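Local coordinates for uncharacterized protein (Xanthomonas campestris pv. campestris, PDB 3HIU) that is of unknown function but folds as a ferritin-like bundle of four helices and holds a sodium ion between them, at residues Glu20-Met25 against Glu47-Gln52; Leu106-Tyr111 against Gln136-Ala141; Trp10-Tyr15 against Ser66-Lys71. One frame throughout, in Å; residues are numbered along the deposited sequence. Where two conformers were deposited one is given.

How the contacts relate
From the N terminus, helix 2-28 supplies the first segment of contact 3 (Trp10-Tyr15) and, farther along, that of contact 1 (Glu20-Met25). Helix 36-62 returns to close contact 1 at Glu47-Gln52, and the loop after it closes contact 3 at Ser66-Lys71, so contact 1 is nested inside contact 3. Contact 2 follows in series, joining helices 94-120 and 124-159. Contacts 1 and 2 each close one antiparallel helix pair of the bundle, and they meet in its interior, where NE2 of Gln52 lies 2.9 Å from OE1 of Gln136, a probable hydrogen bond. Contact 3 lies farther from the chain centre and fastens the connecting loop to the first helix.

Contact 1 (Glu20-Met25 against Glu47-Gln52); sequences EAETMM and EETQQQ. With NA (sodium ion), chain J.
Glu22, followed outward from its backbone, meets both Thr49 and Gln50. Its CB lies 3.4 Å from CG2 of Thr49, next to the point where the two backbones come closest. CG stands anti to the backbone N (chi1 166°) and comes only loosely near Gln50 CG; the extended chain then carries the carboxylate across the side chain of Gln50 at about a right angle. CD reaches within 3.5 Å of Gln50 CG, and the tip atom OE1 touches the same Gln50 CG at 3.2 Å, while OE2 stays farther from it. The carboxylate and amide planes stand 67° apart, so the two flat ends do not stack.

The segments belong to helices 2-28 and 36-62, the first antiparallel pair of a ferritin-like four-helix bundle. The axes of the two segments approach to 9.1 Å with N-to-C directions 167° apart, which is close to a straight antiparallel alignment.

Deeper in the bundle Met25, present as selenomethionine, meets Thr49 tip to tip. Its chain bends at the last torsion, which swings CE to 2.9 Å from Thr49 OG1, a tight contact between a methyl and an oxygen. Thr49 divides its two branches between two tasks. CG2, anti to the backbone N, packs on Glu22, while OG1 lies beside the backbone N and binds the sodium ion at 2.6 Å. One helical turn on, Gln52 extends its chain to the same ion, with OE1 2.8 Å away. Engagement of its NE2 by helix 124-159 should help fix which end of the amide faces the metal. His45 and Ile42, earlier on helix 36-62, also pack against Met25.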
ATOM      1  N   GLU B  20      -7.059   1.826  12.652  1.00 53.38           N
ATOM      2  CA  GLU B  20      -7.717   1.627  11.363  1.00 51.88           C
ATOM      3  C   GLU B  20      -7.363   0.255  10.796  1.00 43.68           C
ATOM      4  O   GLU B  20      -8.199  -0.421  10.187  1.00 46.60           O
ATOM      5  CB  GLU B  20      -7.301   2.723  10.379  1.00 64.72           C
ATOM      6  CG  GLU B  20      -7.680   2.439   8.931  1.00 80.36           C
ATOM      7  CD  GLU B  20      -6.996   3.372   7.943  1.00 93.18           C
ATOM      8  OE1 GLU B  20      -5.947   3.965   8.294  1.00 96.90           O
ATOM      9  OE2 GLU B  20      -7.509   3.506   6.808  1.00 97.06           O
ATOM     10  N   ALA B  21      -6.115  -0.150  10.991  1.00 29.96           N
ATOM     11  CA  ALA B  21      -5.688  -1.471  10.567  1.00 29.72           C
ATOM     12  C   ALA B  21      -6.482  -2.514  11.343  1.00 39.97           C
ATOM     13  O   ALA B  21      -7.037  -3.447  10.756  1.00 39.12           O
ATOM     14  CB  ALA B  21      -4.177  -1.655  10.788  1.00 27.47           C
ATOM     15  N   GLU B  22      -6.551  -2.338  12.664  1.00 44.06           N
ATOM     16  CA  GLU B  22      -7.221  -3.306  13.538  1.00 42.52           C
ATOM     17  C   GLU B  22      -8.698  -3.498  13.197  1.00 36.78           C
ATOM     18  O   GLU B  22      -9.227  -4.611  13.297  1.00 34.51           O
ATOM     19  CB  GLU B  22      -7.061  -2.920  15.009  1.00 46.19           C
ATOM     20  CG  GLU B  22      -8.002  -3.676  15.931  1.00 54.69           C
ATOM     21  CD  GLU B  22      -7.960  -3.161  17.357  1.00 63.77           C
ATOM     22  OE1 GLU B  22      -6.882  -2.694  17.791  1.00 63.05           O
ATOM     23  OE2 GLU B  22      -9.009  -3.226  18.040  1.00 68.11           O
ATOM     24  N   THR B  23      -9.359  -2.422  12.785  1.00 31.53           N
ATOM     25  CA  THR B  23     -10.755  -2.520  12.378  1.00 39.86           C
ATOM     26  C   THR B  23     -10.924  -3.056  10.949  1.00 39.60           C
ATOM     27  O   THR B  23     -11.878  -3.786  10.667  1.00 36.49           O
ATOM     28  CB  THR B  23     -11.486  -1.181  12.540  1.00 47.33           C
ATOM     29  OG1 THR B  23     -11.669  -0.915  13.936  1.00 53.57           O
ATOM     30  CG2 THR B  23     -12.850  -1.229  11.854  1.00 46.10           C
HETATM   31  N   MSE B  24      -9.993  -2.703  10.062  1.00 42.07           N
HETATM   32  CA  MSE B  24     -10.011  -3.181   8.680  1.00 43.26           C
HETATM   33  C   MSE B  24      -9.735  -4.685   8.600  1.00 43.21           C
HETATM   34  O   MSE B  24     -10.246  -5.380   7.720  1.00 46.82           O
HETATM   35  CB  MSE B  24      -8.993  -2.413   7.833  1.00 47.08           C
HETATM   36  CG  MSE B  24      -9.098  -2.671   6.325  1.00 51.75           C
HETATM   37 SE   MSE B  24      -7.649  -1.824   5.322  0.60 85.19          SE
HETATM   38  CE  MSE B  24      -7.486  -0.199   6.417  1.00 32.48           C
HETATM   39  N   MSE B  25      -8.924  -5.181   9.525  1.00 38.45           N
HETATM   40  CA  MSE B  25      -8.640  -6.601   9.602  1.00 33.83           C
HETATM   41  C   MSE B  25      -9.756  -7.343  10.313  1.00 40.58           C
HETATM   42  O   MSE B  25     -10.225  -8.376   9.832  1.00 42.28           O
HETATM   43  CB  MSE B  25      -7.339  -6.833  10.343  1.00 28.92           C
HETATM   44  CG  MSE B  25      -6.168  -6.118   9.719  1.00 31.60           C
HETATM   45 SE   MSE B  25      -4.519  -6.845  10.396  0.50 95.52          SE
HETATM   46  CE  MSE B  25      -4.726  -6.313  12.242  1.00 29.12           C
ATOM     47  N   GLU B  47      -4.743  -9.356  16.716  1.00 38.61           N
ATOM     48  CA  GLU B  47      -4.210  -9.361  18.077  1.00 42.67           C
ATOM     49  C   GLU B  47      -2.815  -8.726  18.148  1.00 33.38           C
ATOM     50  O   GLU B  47      -2.523  -7.956  19.056  1.00 31.49           O
ATOM     51  CB  GLU B  47      -4.193 -10.784  18.636  1.00 52.73           C
ATOM     52  CG  GLU B  47      -5.577 -11.388  18.825  1.00 63.48           C
ATOM     53  CD  GLU B  47      -6.235 -10.934  20.115  1.00 74.85           C
ATOM     54  OE1 GLU B  47      -7.479 -11.039  20.233  1.00 75.67           O
ATOM     55  OE2 GLU B  47      -5.500 -10.470  21.014  1.00 80.75           O
ATOM     56  N   GLU B  48      -1.967  -9.055  17.181  1.00 29.11           N
ATOM     57  CA  GLU B  48      -0.668  -8.412  17.029  1.00 33.39           C
ATOM     58  C   GLU B  48      -0.799  -6.883  16.923  1.00 38.19           C
ATOM     59  O   GLU B  48      -0.039  -6.158  17.571  1.00 37.74           O
ATOM     60  CB  GLU B  48       0.078  -8.975  15.805  1.00 39.10           C
ATOM     61  CG  GLU B  48       0.872 -10.258  16.083  1.00 48.68           C
ATOM     62  CD  GLU B  48       0.833 -11.282  14.940  1.00 58.86           C
ATOM     63  OE1 GLU B  48       1.016 -12.491  15.220  1.00 63.94           O
ATOM     64  OE2 GLU B  48       0.620 -10.894  13.769  1.00 59.00           O
ATOM     65  N   THR B  49      -1.749  -6.400  16.112  1.00 32.64           N
ATOM     66  CA  THR B  49      -1.981  -4.957  15.948  1.00 29.80           C
ATOM     67  C   THR B  49      -2.336  -4.294  17.265  1.00 39.71           C
ATOM     68  O   THR B  49      -1.737  -3.291  17.652  1.00 41.87           O
ATOM     69  CB  THR B  49      -3.125  -4.655  14.961  1.00 33.50           C
ATOM     70  OG1 THR B  49      -2.641  -4.781  13.622  1.00 41.84           O
ATOM     71  CG2 THR B  49      -3.634  -3.230  15.153  1.00 30.44           C
ATOM     72  N   GLN B  50      -3.328  -4.846  17.951  1.00 46.22           N
ATOM     73  CA  GLN B  50      -3.702  -4.333  19.259  1.00 53.30           C
ATOM     74  C   GLN B  50      -2.462  -4.113  20.132  1.00 57.89           C
ATOM     75  O   GLN B  50      -2.365  -3.118  20.853  1.00 59.61           O
ATOM     76  CB  GLN B  50      -4.689  -5.285  19.926  1.00 52.01           C
ATOM     77  CG  GLN B  50      -5.968  -5.438  19.129  1.00 54.39           C
ATOM     78  CD  GLN B  50      -6.755  -6.672  19.510  1.00 60.21           C
ATOM     79  OE1 GLN B  50      -6.352  -7.432  20.390  1.00 62.43           O
ATOM     80  NE2 GLN B  50      -7.884  -6.881  18.844  1.00 63.75           N
ATOM     81  N   GLN B  51      -1.507  -5.035  20.040  1.00 56.31           N
ATOM     82  CA  GLN B  51      -0.263  -4.935  20.794  1.00 55.21           C
ATOM     83  C   GLN B  51       0.727  -3.918  20.210  1.00 57.98           C
ATOM     84  O   GLN B  51       1.590  -3.405  20.921  1.00 64.11           O
ATOM     85  CB  GLN B  51       0.388  -6.307  20.918  1.00 51.40           C
ATOM     86  CG  GLN B  51      -0.437  -7.272  21.733  1.00 55.15           C
ATOM     87  CD  GLN B  51       0.406  -8.344  22.372  1.00 63.35           C
ATOM     88  OE1 GLN B  51       1.428  -8.753  21.821  1.00 67.67           O
ATOM     89  NE2 GLN B  51      -0.016  -8.809  23.544  1.00 64.16           N
ATOM     90  N   GLN B  52       0.602  -3.630  18.917  1.00 51.62           N
ATOM     91  CA  GLN B  52       1.426  -2.605  18.286  1.00 43.97           C
ATOM     92  C   GLN B  52       1.140  -1.226  18.857  1.00 47.74           C
ATOM     93  O   GLN B  52       1.991  -0.638  19.519  1.00 44.84           O
ATOM     94  CB  GLN B  52       1.220  -2.598  16.773  1.00 32.93           C
ATOM     95  CG  GLN B  52       2.124  -3.569  16.079  1.00 35.03           C
ATOM     96  CD  GLN B  52       1.720  -3.823  14.651  1.00 39.27           C
ATOM     97  OE1 GLN B  52       0.934  -3.076  14.067  1.00 40.48           O
ATOM     98  NE2 GLN B  52       2.255  -4.892  14.078  1.00 40.80           N
TER
HETATM   99 NA    NA J   2      -0.799  -3.983  12.032  1.00 40.71          NA

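Contact 2 (Leu106-Tyr111 against Gln136-Ala141); sequences LEIASY and QEIEMA
Two carboxylates and one phenol ring are the flat groups here, and none of them stacks on another. The planes of Glu107 and Glu137 stand 50° apart as the chains cross obliquely, bringing OE2 of Glu107 to 2.9 Å from OE1 of Glu137. Both atoms are acceptors, so the approach is one of like charges. Its closeness suggests that a shared proton or the nearby cation may offset the repulsion: the sodium ion is about 3 Å from the Glu107 side chain. OE1 of Glu137 is also hydrogen-bonded to NE2 of His45. The Tyr111 ring approaches Glu137 obliquely, its CD2 lying 4.3 Å from Glu137 CG.

The torsions explain how the acids converge. Glu107 runs extended beyond CG, whereas Glu137 bends at its second torsion (chi2 -41°), turning its carboxylate toward Glu107 and the bundle interior. Its methylene groups then serve as packing surface: Glu137 CG lies 3.9 Å from Glu107 CB, and Glu137 CB lies 4.0 Å from CG1 of Ile108, whose chain slides past in the opposite direction. Ile108 completes the apolar flank, crossing Ile138 at about a right angle with Ile108 CG1 4.1 Å from Ile138 CG1. Ile108 CD1 meets Ala141 CB at 4.3 Å.

Buried acids grouped with a histidine recall the metal sites of ferritin-like proteins, though here only sodium is seen. Helices 94-120 and 124-159 form the second antiparallel pair of the bundle; the axes of segments 106-111 and 136-141 cross at -159° and approach to 9.2 Å. Helix 2-28 covers Glu107 through Met17 and Ala21, helix 36-62 touches Tyr111 through Val56, and on the outer side Leu106 and Ala109 pack on Gly98 of the second subunit.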
ATOM      1  N   LEU B 106       1.876   0.630   3.449  1.00 25.27           N
ATOM      2  CA  LEU B 106       1.722   1.927   4.076  1.00 22.56           C
ATOM      3  C   LEU B 106       2.387   1.856   5.436  1.00 26.73           C
ATOM      4  O   LEU B 106       3.192   2.702   5.791  1.00 29.80           O
ATOM      5  CB  LEU B 106       0.241   2.273   4.245  1.00 25.85           C
ATOM      6  CG  LEU B 106      -0.057   3.701   4.711  1.00 26.75           C
ATOM      7  CD1 LEU B 106       0.715   4.696   3.866  1.00 27.17           C
ATOM      8  CD2 LEU B 106      -1.557   3.995   4.651  1.00 26.23           C
ATOM      9  N   GLU B 107       2.060   0.822   6.197  1.00 27.44           N
ATOM     10  CA  GLU B 107       2.623   0.659   7.534  1.00 29.47           C
ATOM     11  C   GLU B 107       4.149   0.546   7.529  1.00 29.30           C
ATOM     12  O   GLU B 107       4.829   1.247   8.285  1.00 28.44           O
ATOM     13  CB  GLU B 107       1.988  -0.537   8.250  1.00 31.30           C
ATOM     14  CG  GLU B 107       0.538  -0.307   8.674  1.00 31.77           C
ATOM     15  CD  GLU B 107       0.039  -1.371   9.634  1.00 41.55           C
ATOM     16  OE1 GLU B 107      -0.188  -1.049  10.818  1.00 40.31           O
ATOM     17  OE2 GLU B 107      -0.115  -2.536   9.208  1.00 55.04           O
ATOM     18  N   ILE B 108       4.681  -0.337   6.685  1.00 29.74           N
ATOM     19  CA  ILE B 108       6.130  -0.447   6.491  1.00 27.31           C
ATOM     20  C   ILE B 108       6.761   0.941   6.336  1.00 31.39           C
ATOM     21  O   ILE B 108       7.492   1.407   7.208  1.00 31.33           O
ATOM     22  CB  ILE B 108       6.470  -1.298   5.253  1.00 30.69           C
ATOM     23  CG1 ILE B 108       6.103  -2.763   5.492  1.00 35.01           C
ATOM     24  CG2 ILE B 108       7.939  -1.173   4.909  1.00 26.92           C
ATOM     25  CD1 ILE B 108       5.716  -3.514   4.226  1.00 38.60           C
ATOM     26  N   ALA B 109       6.464   1.608   5.229  1.00 30.13           N
ATOM     27  CA  ALA B 109       7.020   2.924   4.987  1.00 27.17           C
ATOM     28  C   ALA B 109       6.968   3.799   6.246  1.00 28.35           C
ATOM     29  O   ALA B 109       7.969   4.399   6.630  1.00 27.87           O
ATOM     30  CB  ALA B 109       6.320   3.592   3.821  1.00 28.71           C
ATOM     31  N   SER B 110       5.813   3.864   6.898  1.00 21.55           N
ATOM     32  CA  SER B 110       5.669   4.726   8.072  1.00 22.42           C
ATOM     33  C   SER B 110       6.609   4.345   9.207  1.00 31.24           C
ATOM     34  O   SER B 110       7.244   5.203   9.824  1.00 37.39           O
ATOM     35  CB  SER B 110       4.236   4.689   8.581  1.00 24.13           C
ATOM     36  OG  SER B 110       3.348   4.836   7.498  1.00 31.67           O
ATOM     37  N   TYR B 111       6.693   3.052   9.485  1.00 26.91           N
ATOM     38  CA  TYR B 111       7.521   2.592  10.577  1.00 28.09           C
ATOM     39  C   TYR B 111       9.011   2.719  10.257  1.00 30.12           C
ATOM     40  O   TYR B 111       9.812   3.012  11.142  1.00 30.23           O
ATOM     41  CB  TYR B 111       7.130   1.172  10.976  1.00 27.23           C
ATOM     42  CG  TYR B 111       5.868   1.126  11.812  1.00 28.78           C
ATOM     43  CD1 TYR B 111       5.847   1.675  13.084  1.00 32.51           C
ATOM     44  CD2 TYR B 111       4.700   0.537  11.331  1.00 32.24           C
ATOM     45  CE1 TYR B 111       4.705   1.639  13.866  1.00 35.82           C
ATOM     46  CE2 TYR B 111       3.540   0.495  12.105  1.00 32.90           C
ATOM     47  CZ  TYR B 111       3.553   1.050  13.377  1.00 38.89           C
ATOM     48  OH  TYR B 111       2.426   1.023  14.174  1.00 39.25           O
ATOM     49  N   GLN B 136       7.035  -7.180  11.736  1.00 35.68           N
ATOM     50  CA  GLN B 136       5.734  -7.846  11.716  1.00 35.71           C
ATOM     51  C   GLN B 136       4.904  -7.461  10.490  1.00 35.02           C
ATOM     52  O   GLN B 136       4.152  -8.282   9.956  1.00 35.20           O
ATOM     53  CB  GLN B 136       4.947  -7.529  12.992  1.00 33.38           C
ATOM     54  CG  GLN B 136       5.694  -7.809  14.293  1.00 31.61           C
ATOM     55  CD  GLN B 136       4.825  -7.573  15.523  1.00 36.12           C
ATOM     56  OE1 GLN B 136       3.897  -6.760  15.499  1.00 38.73           O
ATOM     57  NE2 GLN B 136       5.122  -8.284  16.603  1.00 37.32           N
ATOM     58  N   GLU B 137       5.029  -6.205  10.057  1.00 38.27           N
ATOM     59  CA  GLU B 137       4.308  -5.733   8.872  1.00 31.88           C
ATOM     60  C   GLU B 137       4.903  -6.402   7.649  1.00 28.66           C
ATOM     61  O   GLU B 137       4.185  -6.875   6.763  1.00 29.42           O
ATOM     62  CB  GLU B 137       4.378  -4.207   8.751  1.00 29.93           C
ATOM     63  CG  GLU B 137       3.915  -3.466   9.991  1.00 31.23           C
ATOM     64  CD  GLU B 137       2.691  -4.100  10.617  1.00 37.45           C
ATOM     65  OE1 GLU B 137       1.808  -4.585   9.885  1.00 45.81           O
ATOM     66  OE2 GLU B 137       2.606  -4.114  11.853  1.00 38.38           O
ATOM     67  N   ILE B 138       6.230  -6.473   7.624  1.00 31.92           N
ATOM     68  CA  ILE B 138       6.924  -7.181   6.558  1.00 31.83           C
ATOM     69  C   ILE B 138       6.533  -8.649   6.528  1.00 33.12           C
ATOM     70  O   ILE B 138       6.175  -9.187   5.479  1.00 32.91           O
ATOM     71  CB  ILE B 138       8.430  -7.048   6.703  1.00 31.20           C
ATOM     72  CG1 ILE B 138       8.863  -5.651   6.235  1.00 28.69           C
ATOM     73  CG2 ILE B 138       9.124  -8.136   5.899  1.00 28.17           C
ATOM     74  CD1 ILE B 138      10.285  -5.281   6.580  1.00 23.55           C
ATOM     75  N   GLU B 139       6.602  -9.293   7.689  1.00 31.55           N
ATOM     76  CA  GLU B 139       6.181 -10.681   7.839  0.50 37.46           C
ATOM     77  C   GLU B 139       4.766 -10.882   7.284  1.00 37.62           C
ATOM     78  O   GLU B 139       4.503 -11.803   6.504  1.00 35.87           O
ATOM     79  CB  GLU B 139       6.232 -11.070   9.325  0.50 39.45           C
ATOM     80  CG  GLU B 139       6.466 -12.551   9.612  0.50 40.79           C
ATOM     81  CD  GLU B 139       5.195 -13.302   9.963  0.50 39.10           C
ATOM     82  OE1 GLU B 139       4.256 -13.321   9.140  0.50 39.04           O
ATOM     83  OE2 GLU B 139       5.141 -13.888  11.063  0.50 38.43           O
HETATM   84  N   MSE B 140       3.849 -10.000   7.693  1.00 37.30           N
HETATM   85  CA  MSE B 140       2.432 -10.112   7.320  1.00 34.53           C
HETATM   86  C   MSE B 140       2.202  -9.862   5.828  1.00 25.70           C
HETATM   87  O   MSE B 140       1.489 -10.617   5.158  1.00 23.23           O
HETATM   88  CB  MSE B 140       1.600  -9.138   8.159  1.00 40.65           C
HETATM   89  CG  MSE B 140       0.092  -9.156   7.881  1.00 45.23           C
HETATM   90 SE   MSE B 140      -0.790 -10.885   8.154  0.80 36.64          SE
HETATM   91  CE  MSE B 140      -2.553 -10.246   8.627  1.00 25.04           C
ATOM     92  N   ALA B 141       2.817  -8.794   5.327  1.00 22.47           N
ATOM     93  CA  ALA B 141       2.724  -8.430   3.923  1.00 24.72           C
ATOM     94  C   ALA B 141       3.207  -9.593   3.073  1.00 30.40           C
ATOM     95  O   ALA B 141       2.603  -9.927   2.039  1.00 26.86           O
ATOM     96  CB  ALA B 141       3.565  -7.180   3.654  1.00 26.97           C
TER

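Contact 3 (Trp10-Tyr15 against Ser66-Lys71)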
ATOM      1  N   TRP B  10       4.625  11.650  14.391  1.00 31.46           N
ATOM      2  CA  TRP B  10       4.532  10.418  13.598  1.00 17.98           C
ATOM      3  C   TRP B  10       4.092   9.230  14.434  1.00 17.89           C
ATOM      4  O   TRP B  10       3.427   8.325  13.932  1.00 26.18           O
ATOM      5  CB  TRP B  10       5.849  10.125  12.874  1.00 18.56           C
ATOM      6  CG  TRP B  10       6.118  11.134  11.820  1.00 20.27           C
ATOM      7  CD1 TRP B  10       5.226  12.007  11.314  1.00 27.69           C
ATOM      8  CD2 TRP B  10       7.352  11.367  11.127  1.00 25.10           C
ATOM      9  NE1 TRP B  10       5.816  12.785  10.350  1.00 34.68           N
ATOM     10  CE2 TRP B  10       7.123  12.406  10.212  1.00 32.16           C
ATOM     11  CE3 TRP B  10       8.622  10.797  11.188  1.00 31.55           C
ATOM     12  CZ2 TRP B  10       8.117  12.896   9.369  1.00 30.81           C
ATOM     13  CZ3 TRP B  10       9.610  11.283  10.343  1.00 30.50           C
ATOM     14  CH2 TRP B  10       9.351  12.320   9.450  1.00 28.12           C
ATOM     15  N   LEU B  11       4.440   9.233  15.712  1.00 20.52           N
ATOM     16  CA  LEU B  11       3.912   8.222  16.621  1.00 25.77           C
ATOM     17  C   LEU B  11       2.373   8.269  16.696  1.00 30.23           C
ATOM     18  O   LEU B  11       1.713   7.228  16.705  1.00 28.79           O
ATOM     19  CB  LEU B  11       4.529   8.367  18.015  1.00 22.94           C
ATOM     20  CG  LEU B  11       5.878   7.687  18.254  1.00 22.08           C
ATOM     21  CD1 LEU B  11       6.288   7.852  19.716  1.00 22.94           C
ATOM     22  CD2 LEU B  11       5.839   6.205  17.861  1.00 22.01           C
ATOM     23  N   GLN B  12       1.811   9.477  16.747  1.00 29.20           N
ATOM     24  CA  GLN B  12       0.361   9.651  16.777  1.00 29.41           C
ATOM     25  C   GLN B  12      -0.341   9.192  15.494  1.00 32.06           C
ATOM     26  O   GLN B  12      -1.414   8.600  15.560  1.00 35.61           O
ATOM     27  CB  GLN B  12      -0.003  11.104  17.095  1.00 33.47           C
ATOM     28  CG  GLN B  12       0.247  11.491  18.549  1.00 30.42           C
ATOM     29  CD  GLN B  12       0.078  12.970  18.788  1.00 35.56           C
ATOM     30  OE1 GLN B  12       0.387  13.788  17.925  1.00 38.01           O
ATOM     31  NE2 GLN B  12      -0.413  13.323  19.964  1.00 34.16           N
ATOM     32  N   ASP B  13       0.261   9.475  14.337  1.00 31.68           N
ATOM     33  CA  ASP B  13      -0.270   9.014  13.051  1.00 28.06           C
ATOM     34  C   ASP B  13      -0.411   7.498  13.091  1.00 29.63           C
ATOM     35  O   ASP B  13      -1.475   6.950  12.815  1.00 32.70           O
ATOM     36  CB  ASP B  13       0.656   9.411  11.887  1.00 23.87           C
ATOM     37  CG  ASP B  13       0.615  10.901  11.570  1.00 30.59           C
ATOM     38  OD1 ASP B  13      -0.367  11.575  11.936  1.00 35.42           O
ATOM     39  OD2 ASP B  13       1.566  11.406  10.943  1.00 34.59           O
ATOM     40  N   ALA B  14       0.679   6.829  13.451  1.00 33.11           N
ATOM     41  CA  ALA B  14       0.733   5.369  13.495  1.00 33.09           C
ATOM     42  C   ALA B  14      -0.273   4.777  14.472  1.00 36.49           C
ATOM     43  O   ALA B  14      -0.931   3.786  14.165  1.00 40.81           O
ATOM     44  CB  ALA B  14       2.142   4.895  13.849  1.00 30.52           C
ATOM     45  N   TYR B  15      -0.379   5.373  15.656  1.00 33.00           N
ATOM     46  CA  TYR B  15      -1.313   4.879  16.652  1.00 34.83           C
ATOM     47  C   TYR B  15      -2.695   4.789  16.024  1.00 40.89           C
ATOM     48  O   TYR B  15      -3.436   3.836  16.252  1.00 42.70           O
ATOM     49  CB  TYR B  15      -1.349   5.804  17.868  1.00 42.36           C
ATOM     50  CG  TYR B  15      -2.308   5.330  18.937  1.00 50.06           C
ATOM     51  CD1 TYR B  15      -1.888   4.462  19.934  1.00 54.21           C
ATOM     52  CD2 TYR B  15      -3.639   5.734  18.939  1.00 51.20           C
ATOM     53  CE1 TYR B  15      -2.759   4.016  20.913  1.00 54.40           C
ATOM     54  CE2 TYR B  15      -4.520   5.292  19.916  1.00 51.56           C
ATOM     55  CZ  TYR B  15      -4.070   4.433  20.900  1.00 54.49           C
ATOM     56  OH  TYR B  15      -4.929   3.987  21.877  1.00 58.09           O
ATOM     57  N   SER B  66       0.312  13.220  23.405  1.00 56.02           N
ATOM     58  CA  SER B  66      -0.996  12.665  23.728  1.00 59.74           C
ATOM     59  C   SER B  66      -1.398  11.517  22.800  1.00 59.38           C
ATOM     60  O   SER B  66      -0.751  11.259  21.779  1.00 59.91           O
ATOM     61  CB  SER B  66      -2.074  13.762  23.759  1.00 61.22           C
ATOM     62  OG  SER B  66      -2.068  14.552  22.581  1.00 61.19           O
ATOM     63  N   ILE B  67      -2.474  10.836  23.173  1.00 56.04           N
ATOM     64  CA  ILE B  67      -2.911   9.637  22.481  1.00 52.12           C
ATOM     65  C   ILE B  67      -4.181   9.910  21.686  1.00 60.94           C
ATOM     66  O   ILE B  67      -5.248  10.099  22.263  1.00 67.15           O
ATOM     67  CB  ILE B  67      -3.157   8.495  23.472  1.00 45.68           C
ATOM     68  CG1 ILE B  67      -1.830   8.000  24.056  1.00 44.96           C
ATOM     69  CG2 ILE B  67      -3.880   7.347  22.788  1.00 43.38           C
ATOM     70  CD1 ILE B  67      -1.020   9.048  24.790  1.00 44.89           C
ATOM     71  N   PRO B  68      -4.061   9.924  20.346  1.00 64.96           N
ATOM     72  CA  PRO B  68      -5.090  10.277  19.353  1.00 70.36           C
ATOM     73  C   PRO B  68      -6.550   9.877  19.682  1.00 75.84           C
ATOM     74  O   PRO B  68      -6.804   8.848  20.315  1.00 75.55           O
ATOM     75  CB  PRO B  68      -4.592   9.563  18.090  1.00 68.76           C
ATOM     76  CG  PRO B  68      -3.090   9.609  18.223  1.00 64.76           C
ATOM     77  CD  PRO B  68      -2.790   9.533  19.704  1.00 64.16           C
ATOM     78  N   THR B  69      -7.497  10.702  19.232  1.00 78.58           N
ATOM     79  CA  THR B  69      -8.917  10.505  19.522  1.00 79.88           C
ATOM     80  C   THR B  69      -9.634   9.756  18.398  1.00 82.41           C
ATOM     81  O   THR B  69      -9.613  10.179  17.240  1.00 78.11           O
ATOM     82  CB  THR B  69      -9.630  11.847  19.757  1.00 80.20           C
ATOM     83  OG1 THR B  69     -10.437  12.178  18.621  1.00 80.33           O
ATOM     84  CG2 THR B  69      -8.610  12.950  20.001  1.00 79.45           C
ATOM     85  N   ALA B  70     -10.278   8.649  18.760  1.00 88.92           N
ATOM     86  CA  ALA B  70     -10.885   7.732  17.797  1.00 91.06           C
ATOM     87  C   ALA B  70     -11.809   8.395  16.772  1.00 94.54           C
ATOM     88  O   ALA B  70     -12.567   9.312  17.093  1.00 97.28           O
ATOM     89  CB  ALA B  70     -11.623   6.613  18.529  1.00 89.22           C
ATOM     90  N   LYS B  71     -11.730   7.921  15.534  1.00 94.10           N
ATOM     91  CA  LYS B  71     -12.676   8.305  14.494  1.00 98.11           C
ATOM     92  C   LYS B  71     -13.563   7.114  14.159  1.00101.46           C
ATOM     93  O   LYS B  71     -13.121   5.966  14.226  1.00102.22           O
ATOM     94  CB  LYS B  71     -11.943   8.790  13.242  1.00 97.83           C
ATOM     95  CG  LYS B  71     -12.023  10.291  13.030  1.00 99.01           C
ATOM     96  CD  LYS B  71     -11.015  10.780  12.006  1.00 96.90           C
ATOM     97  CE  LYS B  71      -9.594  10.563  12.488  1.00 93.77           C
ATOM     98  NZ  LYS B  71      -8.605  11.244  11.615  1.00 92.13           N
TER
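Helix 2-28 of the ferritin-like bundle receives here the loop that leaves helix 36-62 on its way to helix 94-120, and Gln12, Pro68 and Tyr15 bury the most surface in the joint. Gln12 lies extended beyond CG and makes a clear hydrogen bond to the loop: NE2 donates to the backbone O of Ser66 at 2.8 Å, nearly straight with an N-H...O angle of 169°. The acceptor sits almost in the Gln12 amide plane, yet the donor stands 48° out of the Ser66 carbonyl plane, so the bond comes from above that group. The aliphatic part of the same side chain supports the proline, with Gln12 CB 3.6 Å from Pro68 CG. Pro68 CG also rests 3.3 Å from the backbone O of Gln12, and its neighbour CD lies 4.0 Å from CD2 of Tyr15. Leu60 of helix 36-62 touches both Gln12 and Pro68. Tyr15 swings its ring out under the loop, CG anti to the backbone N, and Ile67 sets its CG2 methyl over one face, offset toward the rim, in a CH-pi contact: CG2 is 3.8 Å from the Tyr15 ring centroid, 27° off the normal, and closest to Tyr15 CZ at 3.5 Å.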